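Local atomic coordinates of phiAB6 tailspike (Unidentified phage, PDB entry 5JS4), a protein that probably binds and fragments the exopolysaccharide of Acinetobacter baumannii as the trimeric, beta-helical tailspike of a bacteriophage. Residues 395-409 / 420-433. Numbering follows the deposited sequence.
Sequences SQNAGIYCEDPLNRV and FQLGDGHAMIFDRD
I400 and M428 sit at the same level on neighbouring rungs of the right-handed parallel beta-helix, their side chains side by side and pointing the same way into the core. I400 CD1 lies 3.8 Å from M428 CE; the bend at the end of the methionine chain (chi3 70°) brings that methyl against both CD1 and CG2 of the isoleucine. One step along that interior face, C402 CB packs 3.7 Å from F430 CD1, with C402 SG obliquely beside the ring. F420 turns its ring edge to I400 CD1 and G399 CA, while A427 CB sits over the ring centre.

The backbones beneath are in parallel register: I429 N gives a hydrogen bond to I400 O, and C402 N returns one to I429 O at 2.9 Å, nearly straight at 173°.

The outward face is more polar and partly open to solvent. I429 CB and CG2 rest against Y401 CD1, and the Y401 hydroxyl donates to D431 OD2 across 2.6 Å, meeting the carboxylate on its syn side but 31° out of its plane. Beyond the strands, R432 reaches extended across the turn and its NH2 bonds E403 O at 2.9 Å, the oxygen lying in the guanidinium plane but met from above its own carbonyl plane; P405 O stands over one face of the group. D404, at the start of a type I turn to N407, takes the backbone N-H groups of R408 and V409, one on each carboxylate oxygen. Two waters link D404 OD2 to the backbone N and O of D433, and the D433 side chain forms a salt bridge with R454.

The backbone ladder thus joins the rungs throughout; the interior adds apolar packing, the outer side and the looser, water-bridged turn add polar bonds, and the Y401 hydroxyl ties its rung to D431, limiting the carboxylate's rotation.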
loop_
_atom_site.group_PDB
_atom_site.type_symbol
_atom_site.label_atom_id
_atom_site.label_comp_id
_atom_site.label_asym_id
_atom_site.label_seq_id
_atom_site.Cartn_x
_atom_site.Cartn_y
_atom_site.Cartn_z
ATOM N N SER A 395 6.869 -27.595 -5.549
ATOM C CA SER A 395 7.296 -27.499 -6.952
ATOM C C SER A 395 8.784 -27.824 -7.057
ATOM O O SER A 395 9.556 -27.537 -6.143
ATOM C CB SER A 395 7.015 -26.119 -7.550
ATOM O OG SER A 395 7.706 -25.102 -6.855
ATOM N N GLN A 396 9.180 -28.432 -8.167
ATOM C CA GLN A 396 10.568 -28.852 -8.347
ATOM C C GLN A 396 11.417 -27.769 -9.012
ATOM O O GLN A 396 12.633 -27.737 -8.830
ATOM C CB GLN A 396 10.617 -30.151 -9.148
ATOM C CG GLN A 396 10.000 -31.327 -8.401
ATOM C CD GLN A 396 9.064 -32.167 -9.253
ATOM O OE1 GLN A 396 9.097 -32.110 -10.483
ATOM N NE2 GLN A 396 8.212 -32.947 -8.596
ATOM N N ASN A 397 10.777 -26.885 -9.774
ATOM C CA ASN A 397 11.480 -25.808 -10.471
ATOM C C ASN A 397 10.924 -24.430 -10.123
ATOM O O ASN A 397 11.674 -23.531 -9.741
ATOM C CB ASN A 397 11.409 -26.025 -11.983
ATOM C CG ASN A 397 12.212 -24.997 -12.758
ATOM O OD1 ASN A 397 11.658 -24.209 -13.529
ATOM N ND2 ASN A 397 13.522 -24.990 -12.551
ATOM N N ALA A 398 9.613 -24.265 -10.274
ATOM C CA ALA A 398 8.971 -22.983 -9.994
ATOM C C ALA A 398 7.482 -23.142 -9.721
ATOM O O ALA A 398 6.825 -24.013 -10.287
ATOM C CB ALA A 398 9.185 -22.018 -11.151
ATOM N N GLY A 399 6.953 -22.294 -8.845
ATOM C CA GLY A 399 5.512 -22.205 -8.654
ATOM C C GLY A 399 4.862 -21.590 -9.883
ATOM O O GLY A 399 3.856 -22.091 -10.383
ATOM N N ILE A 400 5.452 -20.497 -10.362
ATOM C CA ILE A 400 4.967 -19.784 -11.541
ATOM C C ILE A 400 6.153 -19.494 -12.458
ATOM O O ILE A 400 7.148 -18.915 -12.023
ATOM C CB ILE A 400 4.277 -18.458 -11.155
ATOM C CG1 ILE A 400 3.138 -18.716 -10.162
ATOM C CG2 ILE A 400 3.749 -17.750 -12.397
ATOM C CD1 ILE A 400 2.604 -17.469 -9.488
ATOM N N TYR A 401 6.037 -19.897 -13.722
ATOM C CA TYR A 401 7.103 -19.721 -14.704
ATOM C C TYR A 401 6.588 -18.993 -15.942
ATOM O O TYR A 401 5.594 -19.405 -16.537
ATOM C CB TYR A 401 7.685 -21.079 -15.108
ATOM C CG TYR A 401 8.680 -21.003 -16.249
ATOM C CD1 TYR A 401 9.754 -20.120 -16.203
ATOM C CD2 TYR A 401 8.550 -21.818 -17.373
ATOM C CE1 TYR A 401 10.667 -20.046 -17.242
ATOM C CE2 TYR A 401 9.461 -21.752 -18.416
ATOM C CZ TYR A 401 10.518 -20.864 -18.345
ATOM O OH TYR A 401 11.427 -20.789 -19.375
ATOM N N CYS A 402 7.275 -17.914 -16.318
ATOM C CA CYS A 402 6.960 -17.159 -17.531
ATOM C C CYS A 402 8.221 -16.970 -18.372
ATOM O O CYS A 402 9.102 -16.181 -18.026
ATOM C CB CYS A 402 6.347 -15.800 -17.178
ATOM S SG CYS A 402 5.957 -14.760 -18.604
ATOM N N GLU A 403 8.292 -17.702 -19.481
ATOM C CA GLU A 403 9.440 -17.658 -20.384
ATOM C C GLU A 403 9.467 -16.370 -21.209
ATOM O O GLU A 403 10.531 -15.767 -21.388
ATOM C CB GLU A 403 9.403 -18.873 -21.320
ATOM C CG GLU A 403 10.595 -18.985 -22.264
ATOM C CD GLU A 403 10.474 -20.134 -23.254
ATOM O OE1 GLU A 403 9.428 -20.816 -23.276
ATOM O OE2 GLU A 403 11.434 -20.355 -24.020
ATOM N N ASP A 404 8.298 -15.967 -21.709
ATOM C CA ASP A 404 8.158 -14.827 -22.623
ATOM C C ASP A 404 9.149 -14.948 -23.787
ATOM O O ASP A 404 9.974 -14.063 -23.997
ATOM C CB ASP A 404 8.346 -13.500 -21.865
ATOM C CG ASP A 404 7.951 -12.275 -22.692
ATOM O OD1 ASP A 404 7.369 -12.424 -23.788
ATOM O OD2 ASP A 404 8.221 -11.143 -22.238
ATOM N N PRO A 405 9.062 -16.051 -24.552
ATOM C CA PRO A 405 10.072 -16.333 -25.581
ATOM C C PRO A 405 10.238 -15.245 -26.648
ATOM O O PRO A 405 11.331 -15.100 -27.199
ATOM C CB PRO A 405 9.578 -17.642 -26.214
ATOM C CG PRO A 405 8.128 -17.712 -25.890
ATOM C CD PRO A 405 7.991 -17.063 -24.545
ATOM N N LEU A 406 9.175 -14.495 -26.932
ATOM C CA LEU A 406 9.222 -13.428 -27.936
ATOM C C LEU A 406 9.553 -12.050 -27.345
ATOM O O LEU A 406 9.531 -11.048 -28.061
ATOM C CB LEU A 406 7.895 -13.356 -28.695
ATOM C CG LEU A 406 7.413 -14.639 -29.378
ATOM C CD1 LEU A 406 6.090 -14.382 -30.081
ATOM C CD2 LEU A 406 8.445 -15.179 -30.357
ATOM N N ASN A 407 9.852 -12.001 -26.047
ATOM C CA ASN A 407 10.226 -10.755 -25.374
ATOM C C ASN A 407 9.171 -9.662 -25.568
ATOM O O ASN A 407 9.489 -8.528 -25.934
ATOM C CB ASN A 407 11.604 -10.276 -25.863
ATOM C CG ASN A 407 12.199 -9.191 -24.979
ATOM O OD1 ASN A 407 12.100 -9.248 -23.753
ATOM N ND2 ASN A 407 12.827 -8.196 -25.598
ATOM N N ARG A 408 7.910 -10.020 -25.331
ATOM C CA ARG A 408 6.801 -9.068 -25.416
ATOM C C ARG A 408 6.829 -8.066 -24.259
ATOM O O ARG A 408 6.332 -6.948 -24.397
ATOM C CB ARG A 408 5.456 -9.799 -25.410
ATOM C CG ARG A 408 5.179 -10.654 -26.637
ATOM C CD ARG A 408 3.806 -11.300 -26.532
ATOM N NE ARG A 408 3.480 -12.130 -27.691
ATOM C CZ ARG A 408 2.908 -11.695 -28.814
ATOM N NH1 ARG A 408 2.582 -10.414 -28.974
ATOM N NH2 ARG A 408 2.660 -12.557 -29.796
ATOM N N VAL A 409 7.420 -8.489 -23.140
ATOM C CA VAL A 409 7.466 -7.743 -21.871
ATOM C C VAL A 409 6.148 -7.911 -21.118
ATOM O O VAL A 409 5.089 -7.509 -21.597
ATOM C CB VAL A 409 7.822 -6.243 -22.028
ATOM C CG1 VAL A 409 7.944 -5.581 -20.659
ATOM C CG2 VAL A 409 9.125 -6.079 -22.797
ATOM N N PHE A 420 4.072 -20.086 -0.993
ATOM C CA PHE A 420 5.023 -20.998 -1.628
ATOM C C PHE A 420 5.741 -21.775 -0.523
ATOM O O PHE A 420 6.422 -21.167 0.308
ATOM C CB PHE A 420 6.075 -20.230 -2.436
ATOM C CG PHE A 420 5.526 -19.374 -3.552
ATOM C CD1 PHE A 420 5.371 -19.889 -4.830
ATOM C CD2 PHE A 420 5.232 -18.031 -3.338
ATOM C CE1 PHE A 420 4.901 -19.098 -5.866
ATOM C CE2 PHE A 420 4.763 -17.232 -4.371
ATOM C CZ PHE A 420 4.600 -17.767 -5.636
ATOM N N GLN A 421 5.613 -23.102 -0.510
ATOM C CA GLN A 421 6.249 -23.912 0.537
ATOM C C GLN A 421 7.001 -25.120 -0.010
ATOM O O GLN A 421 6.481 -25.869 -0.842
ATOM C CB GLN A 421 5.225 -24.378 1.579
ATOM C CG GLN A 421 5.869 -25.053 2.790
ATOM C CD GLN A 421 4.905 -25.301 3.940
ATOM O OE1 GLN A 421 4.083 -24.448 4.279
ATOM N NE2 GLN A 421 5.016 -26.470 4.561
ATOM N N LEU A 422 8.227 -25.294 0.482
ATOM C CA LEU A 422 9.026 -26.507 0.266
ATOM C C LEU A 422 9.273 -26.852 -1.209
ATOM O O LEU A 422 9.313 -28.025 -1.592
ATOM C CB LEU A 422 8.421 -27.688 1.042
ATOM C CG LEU A 422 8.744 -27.679 2.540
ATOM C CD1 LEU A 422 7.828 -28.620 3.308
ATOM C CD2 LEU A 422 10.205 -28.035 2.787
ATOM N N GLY A 423 9.459 -25.816 -2.025
ATOM C CA GLY A 423 9.851 -25.987 -3.417
ATOM C C GLY A 423 11.353 -26.172 -3.548
ATOM O O GLY A 423 12.128 -25.544 -2.823
ATOM N N ASP A 424 11.764 -27.025 -4.485
ATOM C CA ASP A 424 13.186 -27.278 -4.740
ATOM C C ASP A 424 13.848 -26.139 -5.508
ATOM O O ASP A 424 15.075 -26.058 -5.555
ATOM C CB ASP A 424 13.376 -28.569 -5.545
ATOM C CG ASP A 424 12.802 -29.784 -4.855
ATOM O OD1 ASP A 424 13.021 -29.944 -3.635
ATOM O OD2 ASP A 424 12.131 -30.586 -5.539
ATOM N N GLY A 425 13.040 -25.283 -6.134
ATOM C CA GLY A 425 13.548 -24.175 -6.932
ATOM C C GLY A 425 13.039 -22.838 -6.427
ATOM O O GLY A 425 13.083 -22.565 -5.227
ATOM N N HIS A 426 12.550 -22.015 -7.352
ATOM C CA HIS A 426 12.071 -20.670 -7.033
ATOM C C HIS A 426 10.562 -20.629 -6.829
ATOM O O HIS A 426 9.839 -21.550 -7.208
ATOM C CB HIS A 426 12.440 -19.702 -8.160
ATOM C CG HIS A 426 13.874 -19.281 -8.151
ATOM N ND1 HIS A 426 14.903 -20.131 -8.497
ATOM C CD2 HIS A 426 14.451 -18.095 -7.844
ATOM C CE1 HIS A 426 16.052 -19.487 -8.399
ATOM N NE2 HIS A 426 15.806 -18.251 -8.004
ATOM N N ALA A 427 10.093 -19.540 -6.232
ATOM C CA ALA A 427 8.665 -19.259 -6.185
ATOM C C ALA A 427 8.183 -18.876 -7.582
ATOM O O ALA A 427 7.251 -19.481 -8.112
ATOM C CB ALA A 427 8.375 -18.141 -5.198
ATOM N N MET A 428 8.829 -17.867 -8.164
ATOM C CA MET A 428 8.479 -17.371 -9.496
ATOM C C MET A 428 9.731 -17.124 -10.325
ATOM O O MET A 428 10.706 -16.562 -9.828
ATOM C CB MET A 428 7.693 -16.064 -9.392
ATOM C CG MET A 428 6.432 -16.162 -8.554
ATOM S SD MET A 428 5.492 -14.627 -8.529
ATOM C CE MET A 428 4.868 -14.549 -10.203
ATOM N N ILE A 429 9.692 -17.541 -11.590
ATOM C CA ILE A 429 10.773 -17.276 -12.533
ATOM C C ILE A 429 10.221 -16.596 -13.778
ATOM O O ILE A 429 9.388 -17.161 -14.488
ATOM C CB ILE A 429 11.504 -18.569 -12.958
ATOM C CG1 ILE A 429 12.122 -19.263 -11.742
ATOM C CG2 ILE A 429 12.585 -18.255 -13.991
ATOM C CD1 ILE A 429 12.675 -20.645 -12.030
ATOM N N PHE A 430 10.691 -15.375 -14.015
ATOM C CA PHE A 430 10.503 -14.674 -15.274
ATOM C C PHE A 430 11.844 -14.694 -15.995
ATOM O O PHE A 430 12.815 -14.130 -15.501
ATOM C CB PHE A 430 10.088 -13.222 -15.025
ATOM C CG PHE A 430 8.751 -13.073 -14.350
ATOM C CD1 PHE A 430 7.588 -12.981 -15.102
ATOM C CD2 PHE A 430 8.658 -13.002 -12.965
ATOM C CE1 PHE A 430 6.353 -12.832 -14.489
ATOM C CE2 PHE A 430 7.427 -12.855 -12.345
ATOM C CZ PHE A 430 6.273 -12.771 -13.109
ATOM N N ASP A 431 11.918 -15.345 -17.152
ATOM C CA ASP A 431 13.174 -15.366 -17.911
ATOM C C ASP A 431 13.539 -13.973 -18.427
ATOM O O ASP A 431 14.711 -13.693 -18.679
ATOM C CB ASP A 431 13.101 -16.344 -19.089
ATOM C CG ASP A 431 13.170 -17.799 -18.659
ATOM O OD1 ASP A 431 13.523 -18.088 -17.495
ATOM O OD2 ASP A 431 12.863 -18.666 -19.501
ATOM N N ARG A 432 12.542 -13.108 -18.594
ATOM C CA ARG A 432 12.777 -11.778 -19.139
ATOM C C ARG A 432 12.183 -10.675 -18.245
ATOM O O ARG A 432 12.445 -10.672 -17.040
ATOM C CB ARG A 432 12.310 -11.727 -20.598
ATOM C CG ARG A 432 13.093 -12.693 -21.482
ATOM C CD ARG A 432 12.657 -12.637 -22.933
ATOM N NE ARG A 432 13.564 -13.393 -23.795
ATOM C CZ ARG A 432 13.611 -14.723 -23.885
ATOM N NH1 ARG A 432 14.489 -15.291 -24.707
ATOM N NH2 ARG A 432 12.800 -15.499 -23.167
ATOM N N ASP A 433 11.402 -9.755 -18.812
ATOM C CA ASP A 433 11.135 -8.462 -18.167
ATOM C C ASP A 433 9.712 -8.328 -17.638
ATOM O O ASP A 433 8.757 -8.778 -18.269
ATOM C CB ASP A 433 11.409 -7.322 -19.150
ATOM C CG ASP A 433 12.827 -7.339 -19.692
ATOM O OD1 ASP A 433 13.669 -8.111 -19.184
ATOM O OD2 ASP A 433 13.101 -6.566 -20.632
HETATM O O HOH W 1 10.335 -24.395 -6.598
HETATM O O HOH W 2 15.260 -26.832 -8.870
HETATM O O HOH W 3 14.647 -22.868 -9.927
HETATM O O HOH W 4 9.631 -13.377 -18.409
HETATM O O HOH W 5 8.149 -11.275 -19.440
HETATM O O HOH W 6 10.341 -9.422 -21.567
#